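Local coordinates for protein glycoside hydrolase family 81 (PDB 6FOP) that probably hydrolyses beta-1,3-glucans such as laminarin, as a family 81 glycoside hydrolase of the Clostridium thermocellum cellulosome, at residues L241-T246 with Y524-E529; L449-I454 with K514-L519; S609-P612 with I617-M620. All blocks are in the same frame, centred on the assembly; numbering follows the deposited sequence. Where two conformers were deposited one is given.

Contact 1 of 3, residues L241-T246 with Y524-E529; sequences LTTTFT and YTTEVE
Thr243 and Thr526 face each other through a single water, and this bridge is the polar link between the strand and the helix. Their OG1 atoms lie 4.5 Å apart, too far for a direct bond. The water fills the gap, 2.7 Å from OG1 of Thr243 and 2.8 Å from OG1 of Thr526, to which it donates. Thr526 OG1 has a second partner in the carbonyl of Tyr522, one helical turn earlier. With chi1 at -56° the hydroxyl folds back beside its own backbone N, where it can reach that carbonyl and still accept from the water. Buried as it is, the hydroxyl is thus held from two directions.

The apolar part belongs to Leu241. Its CG lies opposite the backbone N (chi1 -170°), which carries the branch toward the helix, and its CD1 ends 4.3 Å from OG1 of Thr526. Leu241 CB also comes to 4.3 Å from Thr525 CG2, a touch to be read as tentative because Thr525 was modelled in two conformers. Leu241 reaches earlier on the same helix as well, resting on Ile521 and Tyr522.

Backbone pairing sets the strand in place. Residues 241-246 run along the middle strand of a three-stranded antiparallel sheet, bonded to Ser233 and Glu231 on one neighbour and to Thr298 and Tyr300 on the other. Alternation turns Leu241 and Thr243 to the helix, while Phe245, farther along, stacks on Phe296.

The short strand and helix axes approach to 9.9 Å. The helix lies across one face of the sheet, its axis nearly at right angles to the strand (82°), consistent with the junction between a beta-rich region and the (alpha/alpha)6 barrel expected of the six-hairpin glycosidase clan.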
loop_
_atom_site.group_PDB
_atom_site.type_symbol
_atom_site.label_atom_id
_atom_site.label_comp_id
_atom_site.label_asym_id
_atom_site.label_seq_id
_atom_site.Cartn_x
_atom_site.Cartn_y
_atom_site.Cartn_z
ATOM N N LEU A 241 11.691 -9.578 8.300
ATOM C CA LEU A 241 10.379 -9.853 7.732
ATOM C C LEU A 241 10.591 -10.466 6.350
ATOM O O LEU A 241 11.138 -9.819 5.462
ATOM C CB LEU A 241 9.575 -8.558 7.684
ATOM C CG LEU A 241 8.088 -8.573 7.359
ATOM C CD1 LEU A 241 7.894 -8.785 5.882
ATOM C CD2 LEU A 241 7.343 -9.608 8.164
ATOM N N THR A 242 10.199 -11.731 6.214
ATOM C CA THR A 242 10.322 -12.486 4.989
ATOM C C THR A 242 8.977 -12.591 4.299
ATOM O O THR A 242 7.968 -12.884 4.941
ATOM C CB THR A 242 10.838 -13.884 5.308
ATOM O OG1 THR A 242 12.138 -13.780 5.889
ATOM C CG2 THR A 242 10.935 -14.733 4.036
ATOM N N THR A 243 8.969 -12.316 3.000
ATOM C CA THR A 243 7.762 -12.495 2.175
ATOM C C THR A 243 8.095 -13.450 1.029
ATOM O O THR A 243 9.125 -13.272 0.369
ATOM C CB THR A 243 7.280 -11.173 1.565
ATOM O OG1 THR A 243 7.168 -10.189 2.611
ATOM C CG2 THR A 243 5.916 -11.345 0.892
ATOM N N THR A 244 7.248 -14.460 0.845
ATOM C CA THR A 244 7.347 -15.395 -0.277
ATOM C C THR A 244 6.235 -15.065 -1.270
ATOM O O THR A 244 5.102 -14.825 -0.870
ATOM C CB THR A 244 7.302 -16.850 0.243
ATOM O OG1 THR A 244 8.390 -17.023 1.161
ATOM C CG2 THR A 244 7.488 -17.875 -0.864
ATOM N N PHE A 245 6.603 -15.038 -2.556
ATOM C CA PHE A 245 5.686 -14.807 -3.690
ATOM C C PHE A 245 5.654 -16.076 -4.510
ATOM O O PHE A 245 6.718 -16.564 -4.887
ATOM C CB PHE A 245 6.210 -13.666 -4.548
ATOM C CG PHE A 245 6.329 -12.370 -3.784
ATOM C CD1 PHE A 245 7.438 -12.106 -3.019
ATOM C CD2 PHE A 245 5.322 -11.433 -3.839
ATOM C CE1 PHE A 245 7.546 -10.916 -2.299
ATOM C CE2 PHE A 245 5.413 -10.248 -3.109
ATOM C CZ PHE A 245 6.524 -10.010 -2.337
ATOM N N THR A 246 4.462 -16.623 -4.740
ATOM C CA THR A 246 4.323 -17.901 -5.470
ATOM C C THR A 246 3.263 -17.782 -6.545
ATOM O O THR A 246 2.157 -17.317 -6.292
ATOM C CB THR A 246 3.977 -19.045 -4.500
ATOM O OG1 THR A 246 4.956 -19.066 -3.455
ATOM C CG2 THR A 246 3.980 -20.393 -5.212
ATOM N N TYR A 524 3.757 -2.773 7.512
ATOM C CA TYR A 524 4.584 -1.632 7.850
ATOM C C TYR A 524 5.941 -1.689 7.176
ATOM O O TYR A 524 6.375 -0.737 6.514
ATOM C CB TYR A 524 4.753 -1.588 9.381
ATOM C CG TYR A 524 5.701 -0.521 9.883
ATOM C CD1 TYR A 524 5.286 0.790 10.089
ATOM C CD2 TYR A 524 7.029 -0.820 10.121
ATOM C CE1 TYR A 524 6.186 1.758 10.534
ATOM C CE2 TYR A 524 7.915 0.139 10.587
ATOM C CZ TYR A 524 7.494 1.426 10.784
ATOM O OH TYR A 524 8.387 2.359 11.233
ATOM N N THR A 525 6.638 -2.806 7.347
ATOM C CA THR A 525 7.983 -2.934 6.825
ATOM C C THR A 525 7.993 -2.824 5.305
ATOM O O THR A 525 8.830 -2.147 4.713
ATOM C CB THR A 525 8.596 -4.253 7.318
ATOM O OG1 THR A 525 8.536 -4.307 8.770
ATOM C CG2 THR A 525 10.031 -4.375 6.891
ATOM N N THR A 526 7.024 -3.496 4.672
ATOM C CA THR A 526 6.998 -3.490 3.212
ATOM C C THR A 526 6.626 -2.091 2.681
ATOM O O THR A 526 7.299 -1.580 1.781
ATOM C CB THR A 526 6.035 -4.538 2.687
ATOM O OG1 THR A 526 6.369 -5.828 3.211
ATOM C CG2 THR A 526 6.124 -4.589 1.159
ATOM N N GLU A 527 5.583 -1.449 3.236
ATOM C CA GLU A 527 5.236 -0.118 2.770
ATOM C C GLU A 527 6.382 0.863 2.917
ATOM O O GLU A 527 6.642 1.669 2.014
ATOM C CB GLU A 527 3.936 0.383 3.412
ATOM C CG GLU A 527 3.367 1.603 2.696
ATOM C CD GLU A 527 1.942 1.476 2.172
ATOM O OE1 GLU A 527 1.202 0.544 2.588
ATOM O OE2 GLU A 527 1.577 2.300 1.295
ATOM N N VAL A 528 7.106 0.772 4.025
ATOM C CA VAL A 528 8.251 1.654 4.221
ATOM C C VAL A 528 9.284 1.430 3.093
ATOM O O VAL A 528 9.835 2.389 2.539
ATOM C CB VAL A 528 8.882 1.434 5.606
ATOM C CG1 VAL A 528 10.264 2.078 5.683
ATOM C CG2 VAL A 528 7.969 2.031 6.696
ATOM N N GLU A 529 9.543 0.168 2.766
ATOM C CA GLU A 529 10.514 -0.135 1.692
ATOM C C GLU A 529 10.049 0.452 0.351
ATOM O O GLU A 529 10.854 1.055 -0.393
ATOM C CB GLU A 529 10.707 -1.637 1.541
ATOM C CG GLU A 529 11.435 -2.278 2.692
ATOM C CD GLU A 529 12.919 -1.954 2.749
ATOM O OE1 GLU A 529 13.551 -1.696 1.693
ATOM O OE2 GLU A 529 13.477 -2.023 3.850
HETATM O O HOH W 1 6.580 -7.833 1.337
#

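Contact 2 of 3, residues L449-I454 with K514-L519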
loop_
_atom_site.group_PDB
_atom_site.type_symbol
_atom_site.label_atom_id
_atom_site.label_comp_id
_atom_site.label_asym_id
_atom_site.label_seq_id
_atom_site.Cartn_x
_atom_site.Cartn_y
_atom_site.Cartn_z
ATOM N N LEU A 449 -12.719 -6.025 13.506
ATOM C CA LEU A 449 -13.481 -5.849 12.260
ATOM C C LEU A 449 -12.953 -4.673 11.405
ATOM O O LEU A 449 -12.904 -4.760 10.174
ATOM C CB LEU A 449 -14.977 -5.708 12.522
ATOM C CG LEU A 449 -15.760 -6.945 12.968
ATOM C CD1 LEU A 449 -17.239 -6.593 12.958
ATOM C CD2 LEU A 449 -15.570 -8.121 12.051
ATOM N N LEU A 450 -12.520 -3.579 12.048
ATOM C CA LEU A 450 -11.873 -2.476 11.303
ATOM C C LEU A 450 -10.573 -2.963 10.684
ATOM O O LEU A 450 -10.272 -2.628 9.529
ATOM C CB LEU A 450 -11.594 -1.229 12.177
ATOM C CG LEU A 450 -12.734 -0.235 12.281
ATOM C CD1 LEU A 450 -13.962 -0.787 12.944
ATOM C CD2 LEU A 450 -12.252 1.030 12.999
ATOM N N ILE A 451 -9.796 -3.750 11.432
ATOM C CA ILE A 451 -8.572 -4.326 10.878
ATOM C C ILE A 451 -8.904 -5.193 9.647
ATOM O O ILE A 451 -8.248 -5.069 8.604
ATOM C CB ILE A 451 -7.771 -5.154 11.908
ATOM C CG1 ILE A 451 -7.375 -4.264 13.104
ATOM C CG2 ILE A 451 -6.532 -5.787 11.242
ATOM C CD1 ILE A 451 -6.656 -5.002 14.210
ATOM N N LYS A 452 -9.928 -6.032 9.765
ATOM C CA LYS A 452 -10.320 -6.903 8.666
ATOM C C LYS A 452 -10.847 -6.128 7.485
ATOM O O LYS A 452 -10.621 -6.541 6.334
ATOM C CB LYS A 452 -11.318 -7.997 9.095
ATOM C CG LYS A 452 -10.699 -9.061 9.951
ATOM C CD LYS A 452 -11.743 -10.047 10.450
ATOM C CE LYS A 452 -11.105 -11.314 10.983
ATOM N NZ LYS A 452 -10.679 -12.207 9.884
ATOM N N ASP A 453 -11.552 -5.020 7.690
ATOM C CA ASP A 453 -11.991 -4.267 6.541
ATOM C C ASP A 453 -10.804 -3.783 5.694
ATOM O O ASP A 453 -10.869 -3.850 4.469
ATOM C CB ASP A 453 -12.864 -3.071 6.926
ATOM C CG ASP A 453 -13.357 -2.313 5.707
ATOM O OD1 ASP A 453 -14.249 -2.846 4.980
ATOM O OD2 ASP A 453 -12.834 -1.209 5.459
ATOM N N ILE A 454 -9.721 -3.307 6.332
ATOM C CA ILE A 454 -8.617 -2.718 5.580
ATOM C C ILE A 454 -7.483 -3.675 5.263
ATOM O O ILE A 454 -6.745 -3.437 4.308
ATOM C CB ILE A 454 -8.055 -1.469 6.274
ATOM C CG1 ILE A 454 -7.354 -1.786 7.619
ATOM C CG2 ILE A 454 -9.182 -0.444 6.426
ATOM C CD1 ILE A 454 -6.699 -0.569 8.261
ATOM N N LYS A 514 -0.146 -12.735 18.020
ATOM C CA LYS A 514 1.021 -12.730 17.136
ATOM C C LYS A 514 0.606 -12.681 15.674
ATOM O O LYS A 514 1.296 -12.079 14.865
ATOM C CB LYS A 514 1.948 -13.923 17.390
ATOM C CG LYS A 514 2.692 -13.875 18.716
ATOM C CD LYS A 514 3.765 -14.958 18.817
ATOM C CE LYS A 514 4.212 -15.181 20.259
ATOM N NZ LYS A 514 4.796 -13.967 20.889
ATOM N N THR A 515 -0.532 -13.267 15.320
ATOM C CA THR A 515 -0.979 -13.222 13.910
ATOM C C THR A 515 -1.222 -11.776 13.484
ATOM O O THR A 515 -0.774 -11.335 12.415
ATOM C CB THR A 515 -2.255 -14.058 13.709
ATOM O OG1 THR A 515 -1.992 -15.423 14.030
ATOM C CG2 THR A 515 -2.751 -13.964 12.280
ATOM N N ILE A 516 -1.962 -11.028 14.299
ATOM C CA ILE A 516 -2.259 -9.644 13.951
ATOM C C ILE A 516 -1.002 -8.794 14.039
ATOM O O ILE A 516 -0.742 -7.965 13.166
ATOM C CB ILE A 516 -3.411 -9.079 14.801
ATOM C CG1 ILE A 516 -4.711 -9.830 14.484
ATOM C CG2 ILE A 516 -3.546 -7.576 14.564
ATOM C CD1 ILE A 516 -5.927 -9.370 15.267
ATOM N N ARG A 517 -0.190 -9.008 15.068
ATOM C CA ARG A 517 1.058 -8.257 15.163
ATOM C C ARG A 517 1.936 -8.451 13.917
ATOM O O ARG A 517 2.432 -7.493 13.344
ATOM C CB ARG A 517 1.854 -8.660 16.394
ATOM C CG ARG A 517 3.116 -7.858 16.540
ATOM C CD ARG A 517 4.066 -8.536 17.466
ATOM N NE ARG A 517 4.513 -9.822 16.939
ATOM C CZ ARG A 517 5.197 -10.710 17.640
ATOM N NH1 ARG A 517 5.498 -10.479 18.913
ATOM N NH2 ARG A 517 5.566 -11.857 17.082
ATOM N N ASP A 518 2.080 -9.700 13.492
ATOM C CA ASP A 518 2.995 -10.020 12.400
ATOM C C ASP A 518 2.454 -9.503 11.080
ATOM O O ASP A 518 3.237 -9.108 10.217
ATOM C CB ASP A 518 3.239 -11.524 12.344
ATOM C CG ASP A 518 4.056 -12.047 13.534
ATOM O OD1 ASP A 518 4.496 -11.246 14.396
ATOM O OD2 ASP A 518 4.249 -13.273 13.590
ATOM N N LEU A 519 1.126 -9.491 10.929
ATOM C CA LEU A 519 0.455 -8.811 9.812
ATOM C C LEU A 519 0.899 -7.350 9.768
ATOM O O LEU A 519 1.272 -6.820 8.708
ATOM C CB LEU A 519 -1.061 -8.905 9.976
ATOM C CG LEU A 519 -1.936 -7.997 9.094
ATOM C CD1 LEU A 519 -1.882 -8.400 7.634
ATOM C CD2 LEU A 519 -3.364 -7.960 9.609
#
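Ile451 supplies both touches of this helix pair, using two different branches. Its CD1, at the end of the long arm, meets CG2 of Ile516 at 4.1 Å, the two side chains crossing obliquely. Its CG2 passes CD2 of Leu519 at 4.2 Å, the side chains running in opposite senses. Because Ile451 CG1 sits beside the backbone N (chi1 -59°) and CG2 lies opposite it, the two branches diverge and can serve residues three positions apart on the facing helix.

Around these three side chains, Ile504 of helix 494-511 lies against both isoleucines, and Trp457 against Leu519. Farther out, Arg517 grips Asp518 side-on: NE and NH2 both bond to OD1, NE at 2.9 Å, with the acceptor in the guanidinium plane. Glu509 pairs with Arg517 NH1, tying helix 514-534 to helix 494-511. On the other helix, Asp453 is salt-bridged to Arg468, a residue of a calcium site, and accepts a bond from Thr399.

Such aliphatic contact between neighbouring helices, with a third helix filling in, is consistent with the (alpha/alpha)6 barrel of the six-hairpin glycosidases.

Contact 3 of 3, residues S609-P612 with I617-M620; sequences SQPP and IQYM
Gln618 meets Pro611 through its aliphatic stem. CB of Gln618 lies 3.6 Å from CG of the proline ring, and CG of Gln618 comes to 4.0 Å from Pro611 CB, the two side chains crossing at a slant. Gln618 CG stands beside the backbone N (chi1 -67°), with CB and CG against the ring, and the bend at the second torsion (chi2 -66°) turns the amide off that line toward Ser571. There NE2 makes a weak hydrogen bond to the carbonyl of Ser571. The side chain also packs on His574, a ligand of the bound nickel ion, and is about 9 Å from that ion.

The setting is the loop joining two successive helices, consistent with the (alpha/alpha)6 barrel of the six-hairpin clan. Residues 609-612 belong to the loop leaving helix 592-606, which carries the nickel ligands Glu601 and Glu605, and the chain soon enters helix 615-622. Through the contacts of Pro611 with Gln618 and Tyr619 the loop folds back on the helix that follows it, and Pro611 also leans on Tyr599 of the helix before.

Tyr619 comes next and reaches the loop with the far end of its ring. CE1 lies 3.6 Å from Pro611 CD and 3.8 Å from Pro611 CG, an oblique approach. The phenol oxygen continues past the proline to Gln610, whose side chain is extended beyond CG and runs by at about a right angle. Tyr619 OH is 3.7 Å from Gln610 CD, a van der Waals touch with no hydrogen bond between the two residues, and the amide plane is turned 77° from the ring. Gln610 is exposed and also touches a crystal neighbour, so its pose may owe something to the lattice. Met633 of helix 627-633 adjoins both Gln610 and Tyr619.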
loop_
_atom_site.group_PDB
_atom_site.type_symbol
_atom_site.label_atom_id
_atom_site.label_comp_id
_atom_site.label_asym_id
_atom_site.label_seq_id
_atom_site.Cartn_x
_atom_site.Cartn_y
_atom_site.Cartn_z
ATOM N N SER A 609 12.641 31.021 3.175
ATOM C CA SER A 609 13.786 30.490 3.963
ATOM C C SER A 609 13.372 29.588 5.112
ATOM O O SER A 609 14.212 28.871 5.644
ATOM C CB SER A 609 14.643 31.639 4.478
ATOM O OG SER A 609 13.824 32.676 4.952
ATOM N N GLN A 610 12.082 29.629 5.458
ATOM C CA GLN A 610 11.435 28.709 6.397
ATOM C C GLN A 610 10.102 28.290 5.783
ATOM O O GLN A 610 9.582 28.971 4.913
ATOM C CB GLN A 610 11.198 29.381 7.765
ATOM C CG GLN A 610 12.462 29.484 8.573
ATOM C CD GLN A 610 12.297 30.292 9.860
ATOM O OE1 GLN A 610 11.255 30.892 10.116
ATOM N NE2 GLN A 610 13.327 30.269 10.679
ATOM N N PRO A 611 9.531 27.174 6.248
ATOM C CA PRO A 611 8.248 26.748 5.650
ATOM C C PRO A 611 7.178 27.817 5.805
ATOM O O PRO A 611 7.117 28.453 6.862
ATOM C CB PRO A 611 7.855 25.513 6.458
ATOM C CG PRO A 611 9.082 25.106 7.195
ATOM C CD PRO A 611 9.941 26.302 7.359
ATOM N N PRO A 612 6.383 28.085 4.772
ATOM C CA PRO A 612 5.347 29.132 4.924
ATOM C C PRO A 612 4.195 28.717 5.834
ATOM O O PRO A 612 3.507 29.571 6.403
ATOM C CB PRO A 612 4.874 29.351 3.481
ATOM C CG PRO A 612 5.111 28.025 2.831
ATOM C CD PRO A 612 6.432 27.575 3.390
ATOM N N ILE A 617 4.851 20.260 11.285
ATOM C CA ILE A 617 5.139 19.019 10.555
ATOM C C ILE A 617 6.561 19.102 9.994
ATOM O O ILE A 617 7.332 18.135 10.091
ATOM C CB ILE A 617 4.139 18.819 9.422
ATOM C CG1 ILE A 617 2.696 18.765 9.912
ATOM C CG2 ILE A 617 4.466 17.579 8.615
ATOM C CD1 ILE A 617 2.404 17.733 10.934
ATOM N N GLN A 618 6.914 20.252 9.391
ATOM C CA GLN A 618 8.232 20.370 8.752
ATOM C C GLN A 618 9.367 20.366 9.749
ATOM O O GLN A 618 10.442 19.822 9.476
ATOM C CB GLN A 618 8.317 21.613 7.880
ATOM C CG GLN A 618 7.422 21.554 6.660
ATOM C CD GLN A 618 7.844 20.496 5.678
ATOM O OE1 GLN A 618 8.963 20.006 5.736
ATOM N NE2 GLN A 618 6.960 20.187 4.729
ATOM N N TYR A 619 9.155 20.989 10.917
ATOM C CA TYR A 619 10.242 20.976 11.904
ATOM C C TYR A 619 10.381 19.624 12.608
ATOM O O TYR A 619 11.507 19.235 12.959
ATOM C CB TYR A 619 10.093 22.112 12.912
ATOM C CG TYR A 619 10.124 23.511 12.327
ATOM C CD1 TYR A 619 10.783 23.792 11.135
ATOM C CD2 TYR A 619 9.504 24.554 12.986
ATOM C CE1 TYR A 619 10.843 25.076 10.618
ATOM C CE2 TYR A 619 9.541 25.841 12.468
ATOM C CZ TYR A 619 10.176 26.097 11.274
ATOM O OH TYR A 619 10.232 27.373 10.770
ATOM N N MET A 620 9.283 18.869 12.766
ATOM C CA MET A 620 9.403 17.480 13.224
ATOM C C MET A 620 10.209 16.638 12.243
ATOM O O MET A 620 11.056 15.824 12.646
ATOM C CB MET A 620 8.040 16.862 13.437
ATOM C CG MET A 620 7.323 17.410 14.660
ATOM S SD MET A 620 5.823 16.441 14.958
ATOM C CE MET A 620 4.733 17.030 13.677
#

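Overall arrangement
Contacts 1 and 2 share helix 514-534: its first turns (residues 514-519) pack on the C-terminal part of helix 440-455, and residues 524-529 meet the strand further along. The two centres are 15 Å apart and the nearest atoms about 5 Å, without touching; along the chain contact 2 is nested inside the loop closed by contact 1. Contact 3 follows both in sequence, its centre 32 Å from contact 1 and 35 Å from contact 2. A bound calcium is about 12 Å from the Thr526 side chain and one about 11 Å from that of Leu519; at contact 3 a magnesium is about 8 Å from the Tyr619 side chain.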